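Local atomic coordinates of Cas13d (uncultured Ruminococcus sp, PDB entry 6IV9), a protein that binds a CRISPR RNA as a Cas13d effector whose two HEPN domains govern maturation of that guide and cleavage of target RNA. Residues S493-F498 with T560-I565; S523-I528 with N554-I559; I661-I666 with S681-K686. The protein carries 2 engineered substitutions. All coordinates share one frame; numbering follows the deposited sequence. Where two conformers were deposited one is given.

Contact 1: residues S493-F498 with T560-I565; sequences SDLLYF and TNELFI
At the N-terminal end of helix 497-505, the N-cap residue L496 is met by E562, a carboxylate reaching over from helix 556-570. L496 N donates to E562 OE1 at 2.8 Å, and the N-H points almost straight at the oxygen (174°). The donor arrives on the syn side of OE1, 22° out of the carboxylate plane. E562 spans the gap because its CG sits beside the backbone N (chi1 -60°) and the chain runs extended beyond it. Two leucines touch this side chain: L495 CD2 lies 4.0 Å from E562 CG, the two side chains sliding past each other in opposite directions. L496 crosses E562 at about a right angle and brings its CG to 3.5 Å from OE1. At the other carboxylate oxygen, D494 O stands 3.1 Å from E562 OE2; both are acceptors, so no bond joins them. R558 reconciles the pair, with NE in a salt bridge to OE2 and NH2 donating to D494 O. S499, in the first turn of helix 497-505, gives OE1 a second partner through its hydroxyl. The buried charge is thus met by arginine, backbone and hydroxyl, and the nearby helix start would probably favour the ionised form. This is typical of a buried glutamate, paired with an arginine one turn back on its own helix, that ties the residues leading into one helix to a neighbouring helix.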
loop_
_atom_site.group_PDB
_atom_site.type_symbol
_atom_site.label_atom_id
_atom_site.label_comp_id
_atom_site.label_asym_id
_atom_site.label_seq_id
_atom_site.Cartn_x
_atom_site.Cartn_y
_atom_site.Cartn_z
ATOM N N SER A 493 25.514 -0.401 -0.292
ATOM C CA SER A 493 26.254 0.730 -0.901
ATOM C C SER A 493 25.702 1.034 -2.295
ATOM O O SER A 493 25.961 2.104 -2.785
ATOM C CB SER A 493 27.720 0.442 -0.950
ATOM O OG SER A 493 27.956 -0.706 -1.729
ATOM N N ASP A 494 24.997 0.090 -2.906
ATOM C CA ASP A 494 24.475 0.266 -4.283
ATOM C C ASP A 494 23.190 1.091 -4.300
ATOM O O ASP A 494 22.769 1.439 -5.386
ATOM C CB ASP A 494 24.124 -1.067 -4.940
ATOM C CG ASP A 494 25.299 -1.995 -5.174
ATOM O OD1 ASP A 494 26.418 -1.497 -5.281
ATOM O OD2 ASP A 494 25.070 -3.203 -5.258
ATOM N N LEU A 495 22.601 1.373 -3.143
ATOM C CA LEU A 495 21.285 2.063 -3.113
ATOM C C LEU A 495 21.399 3.506 -2.616
ATOM O O LEU A 495 22.250 3.779 -1.815
ATOM C CB LEU A 495 20.352 1.290 -2.177
ATOM C CG LEU A 495 20.217 -0.209 -2.425
ATOM C CD1 LEU A 495 19.234 -0.838 -1.457
ATOM C CD2 LEU A 495 19.822 -0.503 -3.853
ATOM N N LEU A 496 20.516 4.376 -3.087
ATOM C CA LEU A 496 20.446 5.771 -2.593
ATOM C C LEU A 496 19.844 5.754 -1.188
ATOM O O LEU A 496 19.142 4.827 -0.867
ATOM C CB LEU A 496 19.550 6.598 -3.516
ATOM C CG LEU A 496 20.031 6.713 -4.954
ATOM C CD1 LEU A 496 19.059 7.520 -5.788
ATOM C CD2 LEU A 496 21.411 7.325 -5.005
ATOM N N TYR A 497 20.099 6.799 -0.411
ATOM C CA TYR A 497 19.550 6.917 0.959
ATOM C C TYR A 497 18.024 7.005 0.903
ATOM O O TYR A 497 17.364 6.486 1.774
ATOM C CB TYR A 497 20.311 7.952 1.777
ATOM C CG TYR A 497 21.608 7.370 2.257
ATOM C CD1 TYR A 497 21.625 6.422 3.253
ATOM C CD2 TYR A 497 22.799 7.670 1.635
ATOM C CE1 TYR A 497 22.799 5.827 3.673
ATOM C CE2 TYR A 497 23.986 7.092 2.044
ATOM C CZ TYR A 497 23.988 6.168 3.068
ATOM O OH TYR A 497 25.142 5.582 3.460
ATOM N N PHE A 498 17.498 7.637 -0.136
ATOM C CA PHE A 498 16.025 7.750 -0.224
ATOM C C PHE A 498 15.419 6.345 -0.306
ATOM O O PHE A 498 14.460 6.098 0.381
ATOM C CB PHE A 498 15.603 8.636 -1.393
ATOM C CG PHE A 498 14.110 8.807 -1.469
ATOM C CD1 PHE A 498 13.477 9.814 -0.772
ATOM C CD2 PHE A 498 13.336 7.920 -2.186
ATOM C CE1 PHE A 498 12.103 9.946 -0.818
ATOM C CE2 PHE A 498 11.964 8.060 -2.240
ATOM C CZ PHE A 498 11.351 9.069 -1.547
ATOM N N THR A 560 13.459 4.250 -9.338
ATOM C CA THR A 560 12.437 3.265 -9.754
ATOM C C THR A 560 13.030 1.857 -9.667
ATOM O O THR A 560 12.374 0.985 -9.149
ATOM C CB THR A 560 12.032 3.504 -11.211
ATOM O OG1 THR A 560 11.509 4.814 -11.349
ATOM C CG2 THR A 560 10.994 2.531 -11.702
ATOM N N ASN A 561 14.248 1.673 -10.157
ATOM C CA ASN A 561 14.906 0.344 -10.134
ATOM C C ASN A 561 15.181 -0.117 -8.701
ATOM O O ASN A 561 14.933 -1.253 -8.401
ATOM C CB ASN A 561 16.195 0.369 -10.946
ATOM C CG ASN A 561 15.967 0.667 -12.409
ATOM O OD1 ASN A 561 14.892 0.455 -12.926
ATOM N ND2 ASN A 561 16.984 1.158 -13.083
ATOM N N GLU A 562 15.709 0.760 -7.862
ATOM C CA GLU A 562 16.035 0.421 -6.455
ATOM C C GLU A 562 14.776 0.095 -5.649
ATOM O O GLU A 562 14.784 -0.826 -4.873
ATOM C CB GLU A 562 16.791 1.577 -5.824
ATOM C CG GLU A 562 18.062 1.866 -6.562
ATOM C CD GLU A 562 19.003 2.827 -5.877
ATOM O OE1 GLU A 562 18.579 3.514 -4.963
ATOM O OE2 GLU A 562 20.157 2.857 -6.279
ATOM N N LEU A 563 13.723 0.863 -5.859
ATOM C CA LEU A 563 12.452 0.661 -5.130
ATOM C C LEU A 563 11.889 -0.715 -5.496
ATOM O O LEU A 563 11.293 -1.341 -4.670
ATOM C CB LEU A 563 11.513 1.801 -5.496
ATOM C CG LEU A 563 11.281 2.860 -4.430
ATOM C CD1 LEU A 563 12.357 2.953 -3.389
ATOM C CD2 LEU A 563 10.918 4.196 -5.001
ATOM N N PHE A 564 12.078 -1.147 -6.732
ATOM C CA PHE A 564 11.580 -2.478 -7.141
ATOM C C PHE A 564 12.286 -3.548 -6.299
ATOM O O PHE A 564 11.660 -4.478 -5.847
ATOM C CB PHE A 564 11.799 -2.648 -8.641
ATOM C CG PHE A 564 11.085 -3.804 -9.281
ATOM C CD1 PHE A 564 9.782 -3.686 -9.704
ATOM C CD2 PHE A 564 11.739 -4.998 -9.503
ATOM C CE1 PHE A 564 9.142 -4.745 -10.317
ATOM C CE2 PHE A 564 11.100 -6.059 -10.115
ATOM C CZ PHE A 564 9.805 -5.930 -10.520
ATOM N N ILE A 565 13.589 -3.388 -6.113
ATOM C CA ILE A 565 14.392 -4.319 -5.275
ATOM C C ILE A 565 13.945 -4.222 -3.813
ATOM O O ILE A 565 13.803 -5.226 -3.184
ATOM C CB ILE A 565 15.893 -4.063 -5.457
ATOM C CG1 ILE A 565 16.326 -4.424 -6.874
ATOM C CG2 ILE A 565 16.694 -4.821 -4.424
ATOM C CD1 ILE A 565 17.558 -3.713 -7.312
#

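Contact 2: residues S523-I528 with N554-I559; sequences SKFDNI and NDSQRI. With nucleotides of chain B.
The apolar part of the contact is F525 of helix 511-535 against I559 of helix 556-570. I559 CG2 stands 3.5 Å from the F525 ring centroid and 3° off the ring normal, a CH-pi contact over the middle of one face. That methyl is anti to the backbone N of I559, while CD1, on the other branch, reaches 3.8 Å from F525 CE1. One polar atom meets the ring at its edge: S556 OG lies in plane, 3.7 Å from F525 CD1. The same OG touches I528 CG2 at 3.3 Å, but its hydrogen bond goes to F553 O, just ahead of 554-559. With an alanine at F525, I559 CG2 would probably face a gap and S556 OG would lose its edge neighbour. Toward the RNA, N527 ND2 comes within 3.5 Å of O2 of U23 in chain B, although the amide is hydrogen-bonded to N175. Backbone proximity completes the evidence: the CA atoms of F525 and S556 are 5.3 Å apart, and S556 CB rests 3.7 Å from F525 O. This is close helix-helix packing, with a small serine at the point of nearest approach.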
loop_
_atom_site.group_PDB
_atom_site.type_symbol
_atom_site.label_atom_id
_atom_site.label_comp_id
_atom_site.label_asym_id
_atom_site.label_seq_id
_atom_site.Cartn_x
_atom_site.Cartn_y
_atom_site.Cartn_z
ATOM N N SER A 523 5.618 3.200 -9.598
ATOM C CA SER A 523 4.885 3.718 -10.772
ATOM C C SER A 523 5.110 5.231 -10.935
ATOM O O SER A 523 5.356 5.665 -12.027
ATOM C CB SER A 523 3.442 3.395 -10.613
ATOM O OG SER A 523 2.729 3.862 -11.722
ATOM N N LYS A 524 5.021 5.992 -9.858
ATOM C CA LYS A 524 5.189 7.460 -9.945
ATOM C C LYS A 524 6.618 7.824 -10.368
ATOM O O LYS A 524 6.763 8.650 -11.225
ATOM C CB LYS A 524 4.753 8.116 -8.638
ATOM C CG LYS A 524 3.342 7.778 -8.190
ATOM C CD LYS A 524 2.315 7.850 -9.275
ATOM C CE LYS A 524 0.986 7.251 -8.882
ATOM N NZ LYS A 524 -0.082 7.609 -9.834
ATOM N N PHE A 525 7.629 7.202 -9.780
ATOM C CA PHE A 525 9.025 7.512 -10.179
ATOM C C PHE A 525 9.247 7.131 -11.647
ATOM O O PHE A 525 9.919 7.831 -12.339
ATOM C CB PHE A 525 10.029 6.863 -9.231
ATOM C CG PHE A 525 10.245 7.611 -7.943
ATOM C CD1 PHE A 525 11.015 8.751 -7.903
ATOM C CD2 PHE A 525 9.675 7.176 -6.768
ATOM C CE1 PHE A 525 11.209 9.435 -6.719
ATOM C CE2 PHE A 525 9.873 7.862 -5.587
ATOM C CZ PHE A 525 10.647 8.984 -5.562
ATOM N N ASP A 526 8.674 6.023 -12.079
ATOM C CA ASP A 526 8.821 5.567 -13.479
ATOM C C ASP A 526 8.212 6.619 -14.410
ATOM O O ASP A 526 8.808 6.924 -15.415
ATOM C CB ASP A 526 8.135 4.219 -13.649
ATOM C CG ASP A 526 8.664 3.364 -14.783
ATOM O OD1 ASP A 526 9.641 3.738 -15.387
ATOM O OD2 ASP A 526 8.086 2.314 -15.017
ATOM N N ASN A 527 7.052 7.149 -14.051
ATOM C CA ASN A 527 6.394 8.195 -14.867
ATOM C C ASN A 527 7.245 9.466 -14.891
ATOM O O ASN A 527 7.418 10.039 -15.940
ATOM C CB ASN A 527 5.005 8.517 -14.335
ATOM C CG ASN A 527 4.003 7.441 -14.671
ATOM O OD1 ASN A 527 4.171 6.724 -15.632
ATOM N ND2 ASN A 527 2.969 7.320 -13.872
ATOM N N ILE A 528 7.751 9.862 -13.734
ATOM C CA ILE A 528 8.561 11.100 -13.631
ATOM C C ILE A 528 9.812 10.934 -14.491
ATOM O O ILE A 528 10.133 11.833 -15.215
ATOM C CB ILE A 528 8.902 11.394 -12.161
ATOM C CG1 ILE A 528 7.652 11.732 -11.345
ATOM C CG2 ILE A 528 9.960 12.473 -12.071
ATOM C CD1 ILE A 528 7.820 11.615 -9.866
ATOM N N ASN A 554 15.747 14.000 -10.377
ATOM C CA ASN A 554 16.656 13.827 -11.536
ATOM C C ASN A 554 17.158 12.378 -11.565
ATOM O O ASN A 554 17.589 11.934 -12.606
ATOM C CB ASN A 554 17.792 14.842 -11.536
ATOM C CG ASN A 554 17.314 16.234 -11.869
ATOM O OD1 ASN A 554 16.562 16.421 -12.804
ATOM N ND2 ASN A 554 17.728 17.204 -11.087
ATOM N N ASP A 555 17.106 11.690 -10.431
ATOM C CA ASP A 555 17.596 10.296 -10.311
ATOM C C ASP A 555 16.415 9.316 -10.314
ATOM O O ASP A 555 16.582 8.205 -9.860
ATOM C CB ASP A 555 18.479 10.133 -9.079
ATOM C CG ASP A 555 19.886 9.677 -9.403
ATOM O OD1 ASP A 555 20.129 9.296 -10.551
ATOM O OD2 ASP A 555 20.713 9.687 -8.498
ATOM N N SER A 556 15.306 9.739 -10.913
ATOM C CA SER A 556 14.030 8.987 -10.921
ATOM C C SER A 556 14.221 7.612 -11.541
ATOM O O SER A 556 13.634 6.664 -11.059
ATOM C CB SER A 556 12.936 9.741 -11.582
ATOM O OG SER A 556 12.449 10.721 -10.720
ATOM N N GLN A 557 14.971 7.544 -12.636
ATOM C CA GLN A 557 15.353 6.090 -13.145
ATOM C C GLN A 557 15.970 5.061 -12.189
ATOM O O GLN A 557 15.553 3.956 -12.057
ATOM C CB GLN A 557 16.169 6.198 -14.433
ATOM C CG GLN A 557 16.452 4.853 -15.083
ATOM C CD GLN A 557 15.198 4.133 -15.523
ATOM O OE1 GLN A 557 14.610 3.337 -14.788
ATOM N NE2 GLN A 557 14.774 4.401 -16.746
ATOM N N ARG A 558 16.982 5.526 -11.476
ATOM C CA ARG A 558 17.686 4.729 -10.458
ATOM C C ARG A 558 16.721 4.444 -9.302
ATOM O O ARG A 558 16.659 3.324 -8.868
ATOM C CB ARG A 558 18.872 5.545 -9.958
ATOM C CG ARG A 558 19.681 4.832 -8.901
ATOM C CD ARG A 558 20.982 5.519 -8.602
ATOM N NE ARG A 558 21.698 4.681 -7.680
ATOM C CZ ARG A 558 22.841 5.003 -7.132
ATOM N NH1 ARG A 558 23.515 6.035 -7.594
ATOM N NH2 ARG A 558 23.307 4.302 -6.128
ATOM N N ILE A 559 15.968 5.445 -8.865
ATOM C CA ILE A 559 15.027 5.227 -7.730
ATOM C C ILE A 559 13.974 4.182 -8.120
ATOM O O ILE A 559 13.715 3.306 -7.333
ATOM C CB ILE A 559 14.397 6.549 -7.277
ATOM C CG1 ILE A 559 15.450 7.518 -6.740
ATOM C CG2 ILE A 559 13.300 6.300 -6.274
ATOM C CD1 ILE A 559 14.984 8.938 -6.639
ATOM P P U B 23 -4.074 10.450 -20.791
ATOM O OP1 U B 23 -2.946 10.951 -21.596
ATOM O OP2 U B 23 -4.463 9.055 -20.817
ATOM O "O5'" U B 23 -3.692 10.823 -19.282
ATOM C "C5'" U B 23 -4.318 10.198 -18.137
ATOM C "C4'" U B 23 -3.365 10.313 -16.947
ATOM O "O4'" U B 23 -2.232 9.453 -17.231
ATOM C "C3'" U B 23 -2.764 11.716 -16.765
ATOM O "O3'" U B 23 -2.667 12.029 -15.392
ATOM C "C2'" U B 23 -1.384 11.598 -17.361
ATOM O "O2'" U B 23 -0.451 12.578 -16.902
ATOM C "C1'" U B 23 -1.019 10.149 -17.024
ATOM N N1 U B 23 -0.012 9.636 -17.963
ATOM C C2 U B 23 1.251 9.338 -17.483
ATOM O O2 U B 23 1.554 9.454 -16.325
ATOM N N3 U B 23 2.155 8.943 -18.438
ATOM C C4 U B 23 1.949 8.833 -19.773
ATOM O O4 U B 23 2.879 8.488 -20.500
ATOM C C5 U B 23 0.614 9.131 -20.197
ATOM C C6 U B 23 -0.297 9.503 -19.297
#

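Contact 3: residues I661-I666 with S681-K686; sequences IPDTQI and SSLEAK. With nucleotides of chain B.
D663 and L683, each in the first turn of its helix, make the tight part of this contact. L683 CD1 lies 3.4 Å from both CG and OD2 of D663, and the two side chains cross at about a right angle. Despite its closeness this pair sits at the solvent side, D663 being exposed: the methyl meets a carboxylate whose OD1 is held by R687 in a salt bridge. The inner side is buried yet looser. There I666 CG2, anti to its own N (chi1 -70° for CG1), stands 4.2 Å from K686 CB and 4.3 Å from L683 CD2, so aliphatic carbons meet there without a polar bond. K686 turns its ammonium away from I666: NZ donates to S681 O at 3.2 Å, tilted 34° from the carbonyl plane, and also to M679 O, with E667 as its salt-bridge partner. S682 caps the second helix, its OG accepting from A685 N at 3.0 Å. RNA lies against P662, just ahead of helix 663-673, and against Q665 within it: P662 CD packs 3.5 Å from N3 of U38 in chain B, while O2' of U39 in chain B gives Q665 OE1 a weak bond at 3.5 Å; the same oxygen also accepts from R668. No hydrogen bond or salt bridge joins 661-666 directly to 681-686, which implies that van der Waals packing unites them, while R687 and E667, just beyond, supply ionic ties.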
loop_
_atom_site.group_PDB
_atom_site.type_symbol
_atom_site.label_atom_id
_atom_site.label_comp_id
_atom_site.label_asym_id
_atom_site.label_seq_id
_atom_site.Cartn_x
_atom_site.Cartn_y
_atom_site.Cartn_z
ATOM N N ILE A 661 -16.965 -13.492 2.072
ATOM C CA ILE A 661 -16.061 -14.610 1.708
ATOM C C ILE A 661 -16.762 -15.479 0.669
ATOM O O ILE A 661 -17.916 -15.801 0.868
ATOM C CB ILE A 661 -15.610 -15.376 2.963
ATOM C CG1 ILE A 661 -14.829 -14.451 3.893
ATOM C CG2 ILE A 661 -14.806 -16.602 2.593
ATOM C CD1 ILE A 661 -14.412 -15.097 5.165
ATOM N N PRO A 662 -16.068 -15.919 -0.392
ATOM C CA PRO A 662 -16.675 -16.738 -1.428
ATOM C C PRO A 662 -17.225 -18.044 -0.846
ATOM O O PRO A 662 -16.690 -18.549 0.071
ATOM C CB PRO A 662 -15.520 -17.033 -2.384
ATOM C CG PRO A 662 -14.570 -15.901 -2.160
ATOM C CD PRO A 662 -14.689 -15.588 -0.691
ATOM N N ASP A 663 -18.292 -18.549 -1.459
ATOM C CA ASP A 663 -19.011 -19.755 -0.987
ATOM C C ASP A 663 -18.061 -20.948 -0.953
ATOM O O ASP A 663 -18.123 -21.687 0.001
ATOM C CB ASP A 663 -20.193 -20.092 -1.893
ATOM C CG ASP A 663 -21.292 -19.051 -1.933
ATOM O OD1 ASP A 663 -21.383 -18.261 -1.010
ATOM O OD2 ASP A 663 -22.054 -19.075 -2.891
ATOM N N THR A 664 -17.191 -21.099 -1.945
ATOM C CA THR A 664 -16.260 -22.252 -1.927
ATOM C C THR A 664 -15.365 -22.174 -0.684
ATOM O O THR A 664 -15.099 -23.193 -0.113
ATOM C CB THR A 664 -15.433 -22.336 -3.214
ATOM O OG1 THR A 664 -14.668 -21.142 -3.289
ATOM C CG2 THR A 664 -16.291 -22.445 -4.450
ATOM N N GLN A 665 -14.896 -20.990 -0.323
ATOM C CA GLN A 665 -14.061 -20.825 0.890
ATOM C C GLN A 665 -14.866 -21.108 2.166
ATOM O O GLN A 665 -14.334 -21.721 3.057
ATOM C CB GLN A 665 -13.338 -19.485 0.879
ATOM C CG GLN A 665 -12.211 -19.419 1.895
ATOM C CD GLN A 665 -11.341 -20.650 1.978
ATOM O OE1 GLN A 665 -10.830 -21.135 0.978
ATOM N NE2 GLN A 665 -11.145 -21.153 3.182
ATOM N N ILE A 666 -16.116 -20.671 2.225
ATOM C CA ILE A 666 -16.953 -20.930 3.428
ATOM C C ILE A 666 -17.086 -22.450 3.617
ATOM O O ILE A 666 -16.990 -22.907 4.729
ATOM C CB ILE A 666 -18.317 -20.235 3.300
ATOM C CG1 ILE A 666 -18.181 -18.719 3.402
ATOM C CG2 ILE A 666 -19.305 -20.775 4.314
ATOM C CD1 ILE A 666 -17.541 -18.250 4.666
ATOM N N SER A 681 -26.406 -28.716 5.047
ATOM C CA SER A 681 -26.993 -27.425 5.479
ATOM C C SER A 681 -26.723 -26.334 4.436
ATOM O O SER A 681 -25.880 -26.516 3.591
ATOM C CB SER A 681 -26.519 -27.006 6.843
ATOM O OG SER A 681 -25.137 -26.770 6.852
ATOM N N SER A 682 -27.472 -25.249 4.510
ATOM C CA SER A 682 -27.334 -24.127 3.558
ATOM C C SER A 682 -26.063 -23.332 3.844
ATOM O O SER A 682 -25.562 -23.406 4.942
ATOM C CB SER A 682 -28.508 -23.230 3.668
ATOM O OG SER A 682 -28.507 -22.575 4.905
ATOM N N LEU A 683 -25.630 -22.541 2.872
ATOM C CA LEU A 683 -24.437 -21.680 3.043
ATOM C C LEU A 683 -24.712 -20.677 4.160
ATOM O O LEU A 683 -23.821 -20.423 4.926
ATOM C CB LEU A 683 -24.115 -20.989 1.720
ATOM C CG LEU A 683 -23.329 -21.846 0.738
ATOM C CD1 LEU A 683 -23.443 -21.302 -0.668
ATOM C CD2 LEU A 683 -21.878 -21.960 1.143
ATOM N N GLU A 684 -25.929 -20.148 4.235
ATOM C CA GLU A 684 -26.252 -19.192 5.318
ATOM C C GLU A 684 -26.130 -19.905 6.668
ATOM O O GLU A 684 -25.698 -19.281 7.603
ATOM C CB GLU A 684 -27.615 -18.534 5.106
ATOM C CG GLU A 684 -27.908 -17.399 6.076
ATOM C CD GLU A 684 -27.124 -16.093 5.957
ATOM O OE1 GLU A 684 -26.177 -16.005 5.150
ATOM O OE2 GLU A 684 -27.463 -15.155 6.680
ATOM N N ALA A 685 -26.576 -21.158 6.750
ATOM C CA ALA A 685 -26.464 -21.930 8.001
ATOM C C ALA A 685 -24.984 -22.138 8.337
ATOM O O ALA A 685 -24.634 -22.013 9.474
ATOM C CB ALA A 685 -27.181 -23.241 7.862
ATOM N N LYS A 686 -24.173 -22.463 7.345
ATOM C CA LYS A 686 -22.724 -22.678 7.562
ATOM C C LYS A 686 -22.079 -21.373 8.040
ATOM O O LYS A 686 -21.329 -21.420 8.981
ATOM C CB LYS A 686 -22.089 -23.197 6.276
ATOM C CG LYS A 686 -22.581 -24.561 5.831
ATOM C CD LYS A 686 -21.847 -25.097 4.658
ATOM C CE LYS A 686 -22.118 -26.567 4.467
ATOM N NZ LYS A 686 -22.758 -26.840 3.176
ATOM P P U B 39 -6.679 -16.961 3.407
ATOM O OP1 U B 39 -6.298 -17.562 4.665
ATOM O OP2 U B 39 -5.743 -15.961 2.819
ATOM O "O5'" U B 39 -7.056 -17.947 2.238
ATOM C "C5'" U B 39 -7.745 -19.177 2.519
ATOM C "C4'" U B 39 -8.008 -19.901 1.219
ATOM O "O4'" U B 39 -8.726 -19.028 0.300
ATOM C "C3'" U B 39 -6.782 -20.297 0.421
ATOM O "O3'" U B 39 -6.157 -21.407 1.025
ATOM C "C2'" U B 39 -7.381 -20.501 -0.970
ATOM O "O2'" U B 39 -8.184 -21.640 -1.204
ATOM C "C1'" U B 39 -8.325 -19.308 -1.039
ATOM N N1 U B 39 -7.703 -18.098 -1.589
ATOM C C2 U B 39 -7.478 -18.053 -2.952
ATOM O O2 U B 39 -7.735 -18.985 -3.695
ATOM N N3 U B 39 -6.918 -16.882 -3.405
ATOM C C4 U B 39 -6.576 -15.774 -2.651
ATOM O O4 U B 39 -6.090 -14.790 -3.201
ATOM C C5 U B 39 -6.841 -15.901 -1.252
ATOM C C6 U B 39 -7.382 -17.030 -0.779
ATOM P P U B 38 -6.588 -10.901 2.314
ATOM O OP1 U B 38 -6.862 -9.663 2.967
ATOM O OP2 U B 38 -5.273 -11.487 2.289
ATOM O "O5'" U B 38 -7.589 -11.933 2.995
ATOM C "C5'" U B 38 -7.467 -13.273 2.702
ATOM C "C4'" U B 38 -8.722 -13.997 3.142
ATOM O "O4'" U B 38 -9.859 -13.386 2.488
ATOM C "C3'" U B 38 -8.727 -15.435 2.665
ATOM O "O3'" U B 38 -8.089 -16.220 3.677
ATOM C "C2'" U B 38 -10.217 -15.740 2.518
ATOM O "O2'" U B 38 -10.831 -16.010 3.758
ATOM C "C1'" U B 38 -10.757 -14.395 2.057
ATOM N N1 U B 38 -10.921 -14.302 0.604
ATOM C C2 U B 38 -11.948 -13.492 0.147
ATOM O O2 U B 38 -12.695 -12.885 0.907
ATOM N N3 U B 38 -12.048 -13.402 -1.226
ATOM C C4 U B 38 -11.223 -14.015 -2.169
ATOM O O4 U B 38 -11.425 -13.833 -3.380
ATOM C C5 U B 38 -10.147 -14.792 -1.604
ATOM C C6 U B 38 -10.041 -14.906 -0.267
#

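How the contacts relate
From the N terminus, 493-498 comes first and runs into helix 497-505; helix 511-535 follows and supplies 523-528. The chain then turns back into helix 556-570, whose opening turn closes contact 2 after 25 intervening residues and whose next turns close contact 1 after 61. Contact 2 is therefore the inner loop and contact 1 the outer, with centres 11 Å apart, and both tie their segments to the same helix. T560 also packs on F525 and D526, linking the pair laterally. Contact 3 follows in series, joining helices 663-673 and 683-696 across 14 residues. It lies on the opposite side of the chain's centre, its centre about 45 Å from that of contact 1.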